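Local coordinates for sensor protein (Vibrio cholerae, PDB 3BY9), which senses C4-dicarboxylates such as succinate as the sensor domain of the membrane-bound histidine kinase DctB, probably passing the signal on to its kinase region, at residues A25-Y30 with R128-A133; D74-D79 with R99-R104; S153-G158 with V175-Q180; S21-T26 with R243-L248; N197-S202 with S208-L213. One frame throughout, in Å; residues are numbered along the deposited sequence.

Contact 1: residues A25-Y30 with R128-A133; sequences ATLDKY and RGYYYA
Leu27 CG stands opposite its own carbonyl carbon (chi1 -68°), which sends CD2 toward the Tyr130 ring; that ring comes to meet it because Tyr130 CG lies opposite the backbone N (chi1 -163°). This is helix-on-sheet packing, with the end of the long helix 5-27 set against strand 128-138 in the antiparallel sheet of the succinate-binding PAS-like domain. The two side chains cross at about a right angle. Leu27 CD2 makes a CH-pi contact over one ring face of Tyr130, 4.2 Å from its centroid and 25° off the normal. Tyr130 OH is held by Gln117. Three residues on from Leu27, Tyr30 CB packs 4.2 Å from Tyr132 CE2, and Tyr30 OH bonds the carbonyl of Gln71. Tyr131, between Tyr130 and Tyr132 in sequence, points to the other side of the sheet and bonds succinate, so one strand lines the pocket and backs onto the helix. No hydrogen bond crosses this buried interface; at its tightest Tyr132 OH comes within 3.3 Å of Leu27 CB.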
# COMPACT_ATOMS: atom_id res chain seq x y z
N ALA A 25 -2.38 -13.93 -1.97
CA ALA A 25 -1.68 -14.64 -3.06
C ALA A 25 -0.93 -13.67 -3.95
O ALA A 25 0.16 -14.00 -4.47
CB ALA A 25 -2.67 -15.46 -3.95
N THR A 26 -1.50 -12.48 -4.13
CA THR A 26 -0.89 -11.46 -5.00
C THR A 26 0.33 -10.86 -4.31
O THR A 26 1.42 -10.78 -4.90
CB THR A 26 -1.93 -10.37 -5.29
OG1 THR A 26 -3.00 -10.98 -6.01
CG2 THR A 26 -1.36 -9.25 -6.13
N LEU A 27 0.17 -10.50 -3.03
CA LEU A 27 1.31 -9.92 -2.30
C LEU A 27 2.47 -10.96 -2.15
O LEU A 27 3.65 -10.60 -2.13
CB LEU A 27 0.85 -9.46 -0.91
CG LEU A 27 -0.11 -8.27 -0.94
CD1 LEU A 27 -0.64 -8.06 0.50
CD2 LEU A 27 0.60 -7.02 -1.44
N ASP A 28 2.12 -12.24 -2.06
CA ASP A 28 3.14 -13.30 -1.86
C ASP A 28 4.12 -13.39 -3.02
O ASP A 28 5.21 -13.97 -2.87
CB ASP A 28 2.44 -14.68 -1.69
CG ASP A 28 3.40 -15.79 -1.29
OD1 ASP A 28 4.01 -15.67 -0.21
OD2 ASP A 28 3.54 -16.77 -2.07
N LYS A 29 3.76 -12.84 -4.17
CA LYS A 29 4.67 -12.87 -5.31
C LYS A 29 5.77 -11.82 -5.18
O LYS A 29 6.76 -11.86 -5.92
CB LYS A 29 3.92 -12.58 -6.60
CG LYS A 29 2.84 -13.64 -6.93
CD LYS A 29 1.97 -13.18 -8.07
CE LYS A 29 0.90 -14.21 -8.37
NZ LYS A 29 -0.08 -13.68 -9.34
N TYR A 30 5.60 -10.90 -4.24
CA TYR A 30 6.57 -9.79 -4.11
C TYR A 30 7.24 -9.71 -2.74
O TYR A 30 8.35 -9.18 -2.59
CB TYR A 30 5.82 -8.45 -4.32
CG TYR A 30 5.22 -8.34 -5.69
CD1 TYR A 30 5.94 -7.81 -6.73
CD2 TYR A 30 3.93 -8.83 -5.96
CE1 TYR A 30 5.43 -7.77 -8.03
CE2 TYR A 30 3.41 -8.79 -7.25
CZ TYR A 30 4.16 -8.26 -8.28
OH TYR A 30 3.66 -8.23 -9.59
N ARG A 128 0.06 5.09 -6.48
CA ARG A 128 0.00 4.33 -5.22
C ARG A 128 0.82 3.03 -5.36
O ARG A 128 0.96 2.47 -6.45
CB ARG A 128 -1.44 3.88 -4.92
CG ARG A 128 -2.42 5.00 -4.55
CD ARG A 128 -3.85 4.43 -4.45
NE ARG A 128 -4.32 4.05 -5.79
CZ ARG A 128 -5.22 3.10 -6.04
NH1 ARG A 128 -5.78 2.42 -5.04
NH2 ARG A 128 -5.53 2.78 -7.30
N GLY A 129 1.29 2.51 -4.23
CA GLY A 129 1.99 1.26 -4.26
C GLY A 129 1.98 0.57 -2.91
O GLY A 129 1.62 1.17 -1.88
N TYR A 130 2.32 -0.72 -2.93
CA TYR A 130 2.52 -1.45 -1.70
C TYR A 130 4.05 -1.66 -1.74
O TYR A 130 4.59 -2.17 -2.72
CB TYR A 130 1.83 -2.80 -1.73
CG TYR A 130 1.69 -3.35 -0.34
CD1 TYR A 130 0.65 -2.94 0.48
CD2 TYR A 130 2.67 -4.18 0.20
CE1 TYR A 130 0.58 -3.32 1.82
CE2 TYR A 130 2.61 -4.58 1.53
CZ TYR A 130 1.58 -4.15 2.33
OH TYR A 130 1.59 -4.49 3.68
N TYR A 131 4.73 -1.36 -0.63
CA TYR A 131 6.18 -1.41 -0.58
C TYR A 131 6.70 -2.46 0.37
O TYR A 131 6.19 -2.56 1.51
CB TYR A 131 6.73 -0.05 -0.09
CG TYR A 131 6.37 1.15 -0.95
CD1 TYR A 131 7.31 1.78 -1.75
CD2 TYR A 131 5.08 1.72 -0.90
CE1 TYR A 131 7.00 2.94 -2.50
CE2 TYR A 131 4.78 2.88 -1.63
CZ TYR A 131 5.72 3.47 -2.41
OH TYR A 131 5.41 4.58 -3.16
N TYR A 132 7.68 -3.25 -0.09
CA TYR A 132 8.36 -4.21 0.79
C TYR A 132 9.83 -3.77 0.86
O TYR A 132 10.45 -3.49 -0.19
CB TYR A 132 8.31 -5.62 0.22
CG TYR A 132 6.95 -6.26 0.40
CD1 TYR A 132 6.57 -6.73 1.66
CD2 TYR A 132 6.09 -6.39 -0.66
CE1 TYR A 132 5.32 -7.34 1.84
CE2 TYR A 132 4.84 -7.00 -0.51
CZ TYR A 132 4.48 -7.46 0.72
OH TYR A 132 3.27 -8.11 0.84
N ALA A 133 10.41 -3.74 2.05
CA ALA A 133 11.80 -3.29 2.17
C ALA A 133 12.58 -4.26 3.06
O ALA A 133 12.00 -4.98 3.90
CB ALA A 133 11.83 -1.87 2.78

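Contact 2: residues D74-D79 with R99-R104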
# COMPACT_ATOMS: atom_id res chain seq x y z
N ASP A 74 8.52 -0.78 -9.28
CA ASP A 74 9.89 -0.27 -9.17
C ASP A 74 10.68 -1.11 -8.19
O ASP A 74 10.09 -1.63 -7.24
CB ASP A 74 9.86 1.17 -8.60
CG ASP A 74 8.94 2.09 -9.38
OD1 ASP A 74 9.37 2.63 -10.44
OD2 ASP A 74 7.78 2.25 -8.96
N THR A 75 11.99 -1.21 -8.39
CA THR A 75 12.85 -1.99 -7.45
C THR A 75 14.06 -1.06 -7.31
O THR A 75 14.70 -0.75 -8.30
CB THR A 75 13.26 -3.34 -8.05
OG1 THR A 75 12.08 -4.15 -8.29
CG2 THR A 75 14.18 -4.09 -7.06
N TYR A 76 14.38 -0.66 -6.06
CA TYR A 76 15.41 0.36 -5.95
C TYR A 76 16.21 0.22 -4.65
O TYR A 76 15.69 -0.24 -3.64
CB TYR A 76 14.79 1.78 -6.04
CG TYR A 76 13.61 2.06 -5.14
CD1 TYR A 76 13.74 2.95 -4.06
CD2 TYR A 76 12.33 1.50 -5.39
CE1 TYR A 76 12.60 3.29 -3.27
CE2 TYR A 76 11.24 1.83 -4.61
CZ TYR A 76 11.37 2.71 -3.58
OH TYR A 76 10.23 3.04 -2.87
N LEU A 77 17.45 0.65 -4.75
CA LEU A 77 18.44 0.51 -3.66
C LEU A 77 18.76 1.83 -3.01
O LEU A 77 19.10 2.77 -3.70
CB LEU A 77 19.73 -0.10 -4.30
CG LEU A 77 20.89 -0.35 -3.35
CD1 LEU A 77 20.55 -1.53 -2.42
CD2 LEU A 77 22.10 -0.78 -4.19
N ILE A 78 18.69 1.86 -1.67
CA ILE A 78 18.89 3.11 -0.94
C ILE A 78 20.10 2.98 -0.01
O ILE A 78 20.27 1.95 0.63
CB ILE A 78 17.63 3.37 -0.11
CG1 ILE A 78 16.37 3.28 -1.04
CG2 ILE A 78 17.65 4.77 0.44
CD1 ILE A 78 15.06 3.52 -0.26
N ASP A 79 20.94 4.03 0.07
CA ASP A 79 22.08 3.97 0.96
C ASP A 79 21.67 4.16 2.42
O ASP A 79 20.51 4.29 2.73
CB ASP A 79 23.19 4.96 0.50
CG ASP A 79 22.86 6.43 0.74
OD1 ASP A 79 21.90 6.74 1.45
OD2 ASP A 79 23.61 7.30 0.21
N ARG A 99 16.93 10.69 -5.11
CA ARG A 99 15.88 11.19 -4.19
C ARG A 99 16.11 10.50 -2.86
O ARG A 99 16.46 9.32 -2.84
CB ARG A 99 14.47 10.78 -4.68
CG ARG A 99 14.16 11.19 -6.10
CD ARG A 99 14.23 12.68 -6.28
NE ARG A 99 13.47 13.09 -7.46
CZ ARG A 99 12.18 13.44 -7.43
NH1 ARG A 99 11.50 13.43 -6.30
NH2 ARG A 99 11.58 13.83 -8.55
N ASN A 100 15.84 11.23 -1.77
CA ASN A 100 16.05 10.68 -0.43
C ASN A 100 14.72 10.28 0.18
O ASN A 100 13.75 11.07 0.12
CB ASN A 100 16.80 11.73 0.40
CG ASN A 100 17.13 11.22 1.79
OD1 ASN A 100 16.24 11.09 2.62
ND2 ASN A 100 18.40 10.92 2.03
N PHE A 101 14.64 9.05 0.74
CA PHE A 101 13.37 8.57 1.34
C PHE A 101 13.54 8.22 2.82
O PHE A 101 12.84 7.35 3.33
CB PHE A 101 12.89 7.34 0.56
CG PHE A 101 12.57 7.66 -0.89
CD1 PHE A 101 11.58 8.57 -1.19
CD2 PHE A 101 13.30 7.11 -1.93
CE1 PHE A 101 11.30 8.96 -2.54
CE2 PHE A 101 13.04 7.47 -3.29
CZ PHE A 101 12.03 8.41 -3.58
N ALA A 102 14.48 8.89 3.49
CA ALA A 102 14.69 8.57 4.93
C ALA A 102 13.44 8.88 5.72
O ALA A 102 13.26 8.34 6.80
CB ALA A 102 15.87 9.40 5.50
N TRP A 103 12.60 9.76 5.18
CA TRP A 103 11.35 10.15 5.82
C TRP A 103 10.24 9.09 5.68
O TRP A 103 9.17 9.16 6.38
CB TRP A 103 10.88 11.50 5.22
CG TRP A 103 10.70 11.49 3.73
CD1 TRP A 103 11.68 11.72 2.76
CD2 TRP A 103 9.49 11.18 3.00
NE1 TRP A 103 11.12 11.54 1.49
CE2 TRP A 103 9.80 11.23 1.62
CE3 TRP A 103 8.17 10.88 3.39
CZ2 TRP A 103 8.83 10.98 0.62
CZ3 TRP A 103 7.21 10.63 2.39
CH2 TRP A 103 7.55 10.68 1.03
N ARG A 104 10.46 8.08 4.84
CA ARG A 104 9.44 7.04 4.68
C ARG A 104 9.58 5.95 5.72
O ARG A 104 10.68 5.47 5.98
CB ARG A 104 9.56 6.35 3.33
CG ARG A 104 8.93 7.09 2.20
CD ARG A 104 7.37 7.08 2.29
NE ARG A 104 6.80 7.34 0.95
CZ ARG A 104 5.61 7.90 0.73
NH1 ARG A 104 4.83 8.25 1.74
NH2 ARG A 104 5.24 8.18 -0.54
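Phe101 packs against Tyr76 and Ile78, fastening the loop before helix 105-110 onto strand 74-79 of the antiparallel sheet in the PAS-like domain that binds succinate. The direct contacts are all apolar. Phe101 CD2 lies 4.1 Å from Tyr76 CE1, with the two side chains crossing at about a right angle. Ile78 CD1 comes to the edge of the same phenyl ring, 4.3 Å from Phe101 CD2. Tyr76 takes the less common rotamer with CG between its backbone N and carbonyl carbon (chi1 51°), and the far end of its ring reaches the pocket, where its OH is hydrogen-bonded to that of Tyr106.

The polar bonds shape the loop itself. Asn100 OD1 accepts from Ala102 N at 2.9 Å, an Asx turn in which the donor stands 44° out of the amide carbonyl plane. Overlapping it, a type I turn from Phe101 to Arg104 is closed by Arg104 N to Phe101 O at 2.9 Å. The Asn100 amide nitrogen is held in addition by Asn83 and Phe81.

Further polar bonds tie the loop to the pocket. Arg104, at the N-cap of the helix, bonds succinate through NE and the Leu121 carbonyl through NH2. Trp103 CH2 sits over the centre of the Arg104 guanidinium, 3.3 Å above its plane.

Contact 3: residues S153-G158 with V175-Q180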
# COMPACT_ATOMS: atom_id res chain seq x y z
N SER A 153 -3.03 -2.45 -9.14
CA SER A 153 -4.05 -2.89 -10.10
C SER A 153 -4.47 -4.34 -10.04
O SER A 153 -5.67 -4.63 -10.11
CB SER A 153 -3.61 -2.59 -11.54
OG SER A 153 -3.39 -1.20 -11.68
N ALA A 154 -3.53 -5.26 -9.91
CA ALA A 154 -3.95 -6.66 -9.91
C ALA A 154 -4.84 -6.95 -8.68
O ALA A 154 -5.74 -7.80 -8.76
CB ALA A 154 -2.72 -7.61 -9.95
N ILE A 155 -4.61 -6.26 -7.56
CA ILE A 155 -5.47 -6.47 -6.40
C ILE A 155 -6.86 -5.88 -6.70
O ILE A 155 -7.86 -6.58 -6.62
CB ILE A 155 -4.92 -5.80 -5.11
CG1 ILE A 155 -3.69 -6.58 -4.60
CG2 ILE A 155 -5.99 -5.77 -3.99
CD1 ILE A 155 -3.13 -6.01 -3.26
N GLU A 156 -6.92 -4.59 -7.03
CA GLU A 156 -8.22 -3.99 -7.30
C GLU A 156 -8.99 -4.67 -8.41
O GLU A 156 -10.21 -4.76 -8.36
CB GLU A 156 -8.07 -2.49 -7.59
CG GLU A 156 -7.68 -1.70 -6.34
CD GLU A 156 -7.61 -0.19 -6.54
OE1 GLU A 156 -7.18 0.28 -7.63
OE2 GLU A 156 -7.95 0.56 -5.61
N GLN A 157 -8.27 -5.18 -9.42
CA GLN A 157 -8.93 -5.85 -10.53
C GLN A 157 -9.53 -7.21 -10.16
O GLN A 157 -10.35 -7.76 -10.90
CB GLN A 157 -7.93 -6.01 -11.69
CG GLN A 157 -7.95 -4.86 -12.73
CD GLN A 157 -7.83 -3.43 -12.14
OE1 GLN A 157 -8.67 -3.00 -11.35
NE2 GLN A 157 -6.80 -2.70 -12.57
N GLY A 158 -9.12 -7.73 -9.01
CA GLY A 158 -9.64 -9.00 -8.51
C GLY A 158 -11.05 -8.87 -7.93
O GLY A 158 -11.69 -9.87 -7.60
N VAL A 175 -9.70 5.62 2.72
CA VAL A 175 -9.84 4.61 1.67
C VAL A 175 -8.60 4.64 0.78
O VAL A 175 -8.35 5.62 0.09
CB VAL A 175 -11.13 4.89 0.84
CG1 VAL A 175 -11.22 3.91 -0.31
CG2 VAL A 175 -12.36 4.70 1.76
N PHE A 176 -7.80 3.56 0.84
CA PHE A 176 -6.56 3.46 0.07
C PHE A 176 -6.76 2.64 -1.21
O PHE A 176 -6.05 2.87 -2.18
CB PHE A 176 -5.46 2.82 0.92
CG PHE A 176 -4.18 2.71 0.21
CD1 PHE A 176 -3.51 3.85 -0.19
CD2 PHE A 176 -3.68 1.47 -0.12
CE1 PHE A 176 -2.32 3.77 -0.95
CE2 PHE A 176 -2.49 1.36 -0.87
CZ PHE A 176 -1.82 2.52 -1.29
N MSE A 177 -7.69 1.67 -1.20
CA MSE A 177 -8.03 0.88 -2.42
C MSE A 177 -9.55 0.83 -2.45
O MSE A 177 -10.18 0.85 -1.42
CB MSE A 177 -7.47 -0.55 -2.37
CG MSE A 177 -5.98 -0.53 -2.56
SE MSE A 177 -5.25 -2.32 -2.67
CE MSE A 177 -5.47 -2.88 -0.93
N SER A 178 -10.13 0.73 -3.64
CA SER A 178 -11.59 0.64 -3.67
C SER A 178 -12.05 0.22 -5.07
O SER A 178 -11.33 0.44 -6.04
CB SER A 178 -12.16 2.02 -3.43
OG SER A 178 -13.60 1.95 -3.48
N SER A 179 -13.22 -0.41 -5.15
CA SER A 179 -13.79 -0.69 -6.47
C SER A 179 -14.51 0.57 -6.98
O SER A 179 -14.98 0.59 -8.13
CB SER A 179 -14.74 -1.90 -6.40
OG SER A 179 -15.84 -1.71 -5.49
N GLN A 180 -14.62 1.63 -6.17
CA GLN A 180 -15.22 2.92 -6.61
C GLN A 180 -14.05 3.91 -6.45
O GLN A 180 -13.76 4.42 -5.38
CB GLN A 180 -16.46 3.29 -5.76
CG GLN A 180 -16.91 4.75 -5.84
CD GLN A 180 -17.00 5.33 -7.27
OE1 GLN A 180 -15.98 5.60 -7.90
NE2 GLN A 180 -18.21 5.53 -7.75
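A carboxylate oxygen of Glu156 serves a backbone N-H and a charge together: Ser178 N donates to Glu156 OE2 at 2.9 Å (157° at the hydrogen), while Arg128 forms a salt bridge with the same oxygen. The peptide it catches follows a classic beta bulge, in which Phe176 and Met177 both face Ala168 and the strand turns a corner. Helix 153-157, lying between the two PAS-like domains, thus docks on the bulged edge. Ser178 N meets OE2 on the anti side, 27° out of the carboxylate plane. Extended beyond CG, the Glu156 chain passes so close to the selenomethionine Met177 that OE2 is 3.2 Å from Met177 CA. Arg128 also bonds the Phe176 carbonyl, so one guanidinium ties both partners together and would probably favour the ionised glutamate. Ser178 OG accepts from Gln180 N in an ST turn. On the apolar side, Ile155 CG2 touches Met177 SE at 3.8 Å, the two side chains crossing at about a right angle.

Contact 4: residues S21-T26 with R243-L248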
# COMPACT_ATOMS: atom_id res chain seq x y z
N SER A 21 -8.03 -13.84 0.22
CA SER A 21 -7.17 -14.86 -0.36
C SER A 21 -6.42 -14.32 -1.58
O SER A 21 -5.20 -14.54 -1.70
CB SER A 21 -7.98 -16.10 -0.76
OG SER A 21 -8.34 -16.87 0.38
N HIS A 22 -7.14 -13.63 -2.46
CA HIS A 22 -6.57 -13.04 -3.65
C HIS A 22 -5.48 -12.04 -3.27
O HIS A 22 -4.41 -11.96 -3.92
CB HIS A 22 -7.66 -12.32 -4.46
CG HIS A 22 -7.13 -11.54 -5.62
ND1 HIS A 22 -6.54 -12.13 -6.72
CD2 HIS A 22 -7.09 -10.20 -5.84
CE1 HIS A 22 -6.15 -11.20 -7.56
NE2 HIS A 22 -6.47 -10.02 -7.06
N ILE A 23 -5.77 -11.23 -2.26
CA ILE A 23 -4.79 -10.24 -1.81
C ILE A 23 -3.50 -10.92 -1.33
O ILE A 23 -2.40 -10.53 -1.74
CB ILE A 23 -5.37 -9.35 -0.68
CG1 ILE A 23 -6.44 -8.43 -1.27
CG2 ILE A 23 -4.23 -8.52 -0.00
CD1 ILE A 23 -7.30 -7.71 -0.18
N VAL A 24 -3.64 -11.91 -0.46
CA VAL A 24 -2.48 -12.61 0.09
C VAL A 24 -1.69 -13.29 -1.02
O VAL A 24 -0.44 -13.20 -1.03
CB VAL A 24 -2.94 -13.67 1.15
CG1 VAL A 24 -1.77 -14.58 1.60
CG2 VAL A 24 -3.51 -12.95 2.34
N ALA A 25 -2.38 -13.93 -1.97
CA ALA A 25 -1.68 -14.64 -3.06
C ALA A 25 -0.93 -13.67 -3.95
O ALA A 25 0.16 -14.00 -4.47
CB ALA A 25 -2.67 -15.46 -3.95
N THR A 26 -1.50 -12.48 -4.13
CA THR A 26 -0.89 -11.46 -5.00
C THR A 26 0.33 -10.86 -4.31
O THR A 26 1.42 -10.78 -4.90
CB THR A 26 -1.93 -10.37 -5.29
OG1 THR A 26 -3.00 -10.98 -6.01
CG2 THR A 26 -1.36 -9.25 -6.13
N ARG A 243 -13.18 -7.12 7.45
CA ARG A 243 -12.14 -8.13 7.80
C ARG A 243 -10.79 -7.43 7.96
O ARG A 243 -10.16 -6.98 6.99
CB ARG A 243 -12.05 -9.20 6.68
CG ARG A 243 -11.12 -10.40 6.94
CD ARG A 243 -11.74 -11.37 7.93
NE ARG A 243 -13.00 -11.96 7.46
CZ ARG A 243 -13.12 -12.91 6.52
NH1 ARG A 243 -12.07 -13.41 5.87
NH2 ARG A 243 -14.33 -13.43 6.29
N PRO A 244 -10.28 -7.36 9.19
CA PRO A 244 -8.98 -6.69 9.30
C PRO A 244 -7.90 -7.65 8.83
O PRO A 244 -8.07 -8.88 8.92
CB PRO A 244 -8.87 -6.36 10.80
CG PRO A 244 -9.78 -7.34 11.48
CD PRO A 244 -10.92 -7.55 10.51
N LEU A 245 -6.81 -7.08 8.30
CA LEU A 245 -5.63 -7.83 7.86
C LEU A 245 -4.48 -7.09 8.58
O LEU A 245 -3.76 -6.28 8.00
CB LEU A 245 -5.47 -7.78 6.34
CG LEU A 245 -6.60 -8.43 5.51
CD1 LEU A 245 -6.32 -8.30 4.01
CD2 LEU A 245 -6.74 -9.90 5.90
N PRO A 246 -4.33 -7.34 9.89
CA PRO A 246 -3.30 -6.71 10.73
C PRO A 246 -1.90 -6.58 10.16
O PRO A 246 -1.25 -5.54 10.36
CB PRO A 246 -3.31 -7.59 11.99
CG PRO A 246 -4.75 -7.97 12.11
CD PRO A 246 -5.10 -8.34 10.66
N GLU A 247 -1.44 -7.63 9.49
CA GLU A 247 -0.10 -7.65 8.89
C GLU A 247 0.09 -6.57 7.87
O GLU A 247 1.22 -6.12 7.64
CB GLU A 247 0.15 -9.00 8.20
CG GLU A 247 0.47 -10.14 9.16
CD GLU A 247 0.64 -11.47 8.44
OE1 GLU A 247 1.34 -11.52 7.41
OE2 GLU A 247 0.07 -12.48 8.92
N LEU A 248 -1.02 -6.15 7.26
CA LEU A 248 -1.02 -5.15 6.20
C LEU A 248 -1.45 -3.78 6.67
O LEU A 248 -1.37 -2.80 5.93
CB LEU A 248 -1.99 -5.58 5.08
CG LEU A 248 -1.80 -7.00 4.60
CD1 LEU A 248 -2.76 -7.23 3.43
CD2 LEU A 248 -0.30 -7.22 4.13
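Ile23 faces two leucines at once, one with each of its branches. Its CG2, placed opposite the backbone N, reaches Leu248 CD1 at 3.9 Å, and the two side chains meet at a slant. The longer branch, whose CG1 stands opposite the carbonyl carbon (chi1 -70°), carries CD1 toward Leu245, where it comes 4.3 Å from Leu245 CD1. The leucines can share one isoleucine because the chain folds back between them: Leu248 N donates to Leu245 O at 2.8 Å, and both side chains leave the backbone toward the helix.

The contact therefore sets helix 5-27 against the end of strand 238-245 in the four-stranded sheet of the second PAS-like domain. Behind Ile23 the helix is reinforced at His22 O, which takes Thr26 N at 3.0 Å and Thr26 OG1 at 2.7 Å from opposite faces of its carbonyl plane. His22 NE2 itself bonds the Ala154 carbonyl, and Ile155 packs on Ile23.

With only methyl groups meeting, the interface rests on dispersion and the exclusion of water, forces with little directional preference; the nearby salt bridge between Arg243 and Asp17 supplies a more specific link between the same helix and strand.

Contact 5: residues N197-S202 with S208-L213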
# COMPACT_ATOMS: atom_id res chain seq x y z
N ASN A 197 -4.29 16.69 10.40
CA ASN A 197 -2.92 17.21 10.43
C ASN A 197 -1.92 16.05 10.59
O ASN A 197 -0.82 16.08 9.99
CB ASN A 197 -2.74 18.22 11.58
CG ASN A 197 -1.32 18.67 11.71
OD1 ASN A 197 -0.78 19.34 10.81
ND2 ASN A 197 -0.67 18.29 12.80
N ASP A 198 -2.28 15.05 11.39
CA ASP A 198 -1.40 13.89 11.58
C ASP A 198 -1.21 13.15 10.26
O ASP A 198 -0.11 12.69 9.95
CB ASP A 198 -1.99 12.87 12.57
CG ASP A 198 -2.01 13.38 14.02
OD1 ASP A 198 -1.26 14.33 14.34
OD2 ASP A 198 -2.76 12.80 14.83
N ILE A 199 -2.30 13.00 9.50
CA ILE A 199 -2.19 12.30 8.21
C ILE A 199 -1.30 13.09 7.30
O ILE A 199 -0.41 12.54 6.63
CB ILE A 199 -3.60 12.10 7.54
CG1 ILE A 199 -4.46 11.16 8.41
CG2 ILE A 199 -3.42 11.57 6.10
CD1 ILE A 199 -5.96 11.22 8.07
N ARG A 200 -1.48 14.41 7.27
CA ARG A 200 -0.68 15.25 6.42
C ARG A 200 0.80 15.16 6.79
O ARG A 200 1.65 15.04 5.91
CB ARG A 200 -1.16 16.72 6.50
CG ARG A 200 -0.32 17.68 5.65
CD ARG A 200 -0.41 17.35 4.15
NE ARG A 200 -1.79 17.27 3.69
CZ ARG A 200 -2.52 18.30 3.29
NH1 ARG A 200 -2.01 19.53 3.29
NH2 ARG A 200 -3.77 18.10 2.89
N GLN A 201 1.11 15.22 8.09
CA GLN A 201 2.49 15.15 8.52
C GLN A 201 3.16 13.83 8.16
O GLN A 201 4.35 13.82 7.83
CB GLN A 201 2.62 15.40 10.04
CG GLN A 201 2.15 16.81 10.42
CD GLN A 201 2.58 17.90 9.43
OE1 GLN A 201 1.87 18.90 9.25
NE2 GLN A 201 3.75 17.73 8.81
N SER A 202 2.40 12.74 8.19
CA SER A 202 2.97 11.43 7.84
C SER A 202 3.40 11.34 6.41
O SER A 202 4.31 10.55 6.08
CB SER A 202 1.98 10.29 8.09
OG SER A 202 0.96 10.24 7.08
N SER A 208 -2.30 15.22 -0.14
CA SER A 208 -3.66 14.98 -0.59
C SER A 208 -4.66 15.51 0.37
O SER A 208 -4.53 15.35 1.58
CB SER A 208 -3.96 13.46 -0.73
OG SER A 208 -3.16 12.85 -1.70
N PRO A 209 -5.68 16.22 -0.16
CA PRO A 209 -6.70 16.71 0.76
C PRO A 209 -7.41 15.40 1.07
O PRO A 209 -7.50 14.51 0.20
CB PRO A 209 -7.56 17.60 -0.12
CG PRO A 209 -6.56 18.23 -1.03
CD PRO A 209 -5.61 17.07 -1.37
N ILE A 210 -7.89 15.24 2.29
CA ILE A 210 -8.59 14.01 2.65
C ILE A 210 -10.03 14.45 2.98
O ILE A 210 -10.35 14.74 4.12
CB ILE A 210 -7.96 13.39 3.89
CG1 ILE A 210 -6.45 13.16 3.65
CG2 ILE A 210 -8.68 12.08 4.28
CD1 ILE A 210 -6.08 12.08 2.61
N PRO A 211 -10.92 14.46 1.98
CA PRO A 211 -12.30 14.87 2.29
C PRO A 211 -12.98 13.70 2.96
O PRO A 211 -12.48 12.57 2.91
CB PRO A 211 -12.95 15.09 0.91
CG PRO A 211 -11.84 15.09 -0.07
CD PRO A 211 -10.72 14.27 0.54
N SER A 212 -14.14 13.97 3.54
CA SER A 212 -14.89 12.91 4.21
C SER A 212 -16.08 12.43 3.39
O SER A 212 -16.77 13.25 2.77
CB SER A 212 -15.42 13.44 5.54
OG SER A 212 -16.29 12.46 6.11
N LEU A 213 -16.32 11.12 3.38
CA LEU A 213 -17.48 10.56 2.67
C LEU A 213 -18.74 10.75 3.52
O LEU A 213 -19.87 10.52 3.05
CB LEU A 213 -17.27 9.07 2.37
CG LEU A 213 -16.11 8.84 1.38
CD1 LEU A 213 -15.78 7.35 1.32
CD2 LEU A 213 -16.46 9.36 -0.01
O HOH W 1 -2.73 14.47 3.67
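The guanidinium group of Arg200 works through its edge, where Ser208 O, Pro209 CA and a water all lie. Arg200 NH2 donates to Ser208 O at 3.1 Å, a bent bond of 143° at the hydrogen with the acceptor 26° out of the guanidinium plane. For the peptide carbonyl the approach is from above, 64° out of its plane. Arg200 NE donates a hydrogen bond to the water at 3.0 Å, and that water donates to Ser208 O at 2.9 Å. Bends at chi2 and chi3 fold the arginine over toward the loop. Beneath this polar bridge Ile199 CG2 packs on Ile210 CG1 at 4.2 Å, joining helix 193-202 to the loop that returns alongside it, at the surface of the second PAS-like domain. Ser202 OG donates to Ile199 O and accepts from Gln204 N near the helix end.

Ser208 O is thus gripped by an arginine N-H and by a water held on the same guanidinium, which together would probably polarise the carbonyl.

Contacts 1 and 4, centres 11 Å apart, start from helix 5-27 and share Ala25 and Thr26. The helix reaches the five-stranded sheet of the succinate-binding domain in contact 1 and the four-stranded sheet of the second domain in contact 4. Contact 2 falls within the span of contact 1 on the same sheet, 16 Å away, meeting it through Tyr131 and Tyr76 beside the pocket. Contacts 3 and 5 follow in series; contact 4 spans 2, 3 and 5. Contact 3 is bridged to contact 1 by Arg128 and to contact 4 by His22. Contact 5 touches none of the others; its centre is 20 to 24 Å from theirs. Contacts 1 to 4 thus link pocket, helix and second domain.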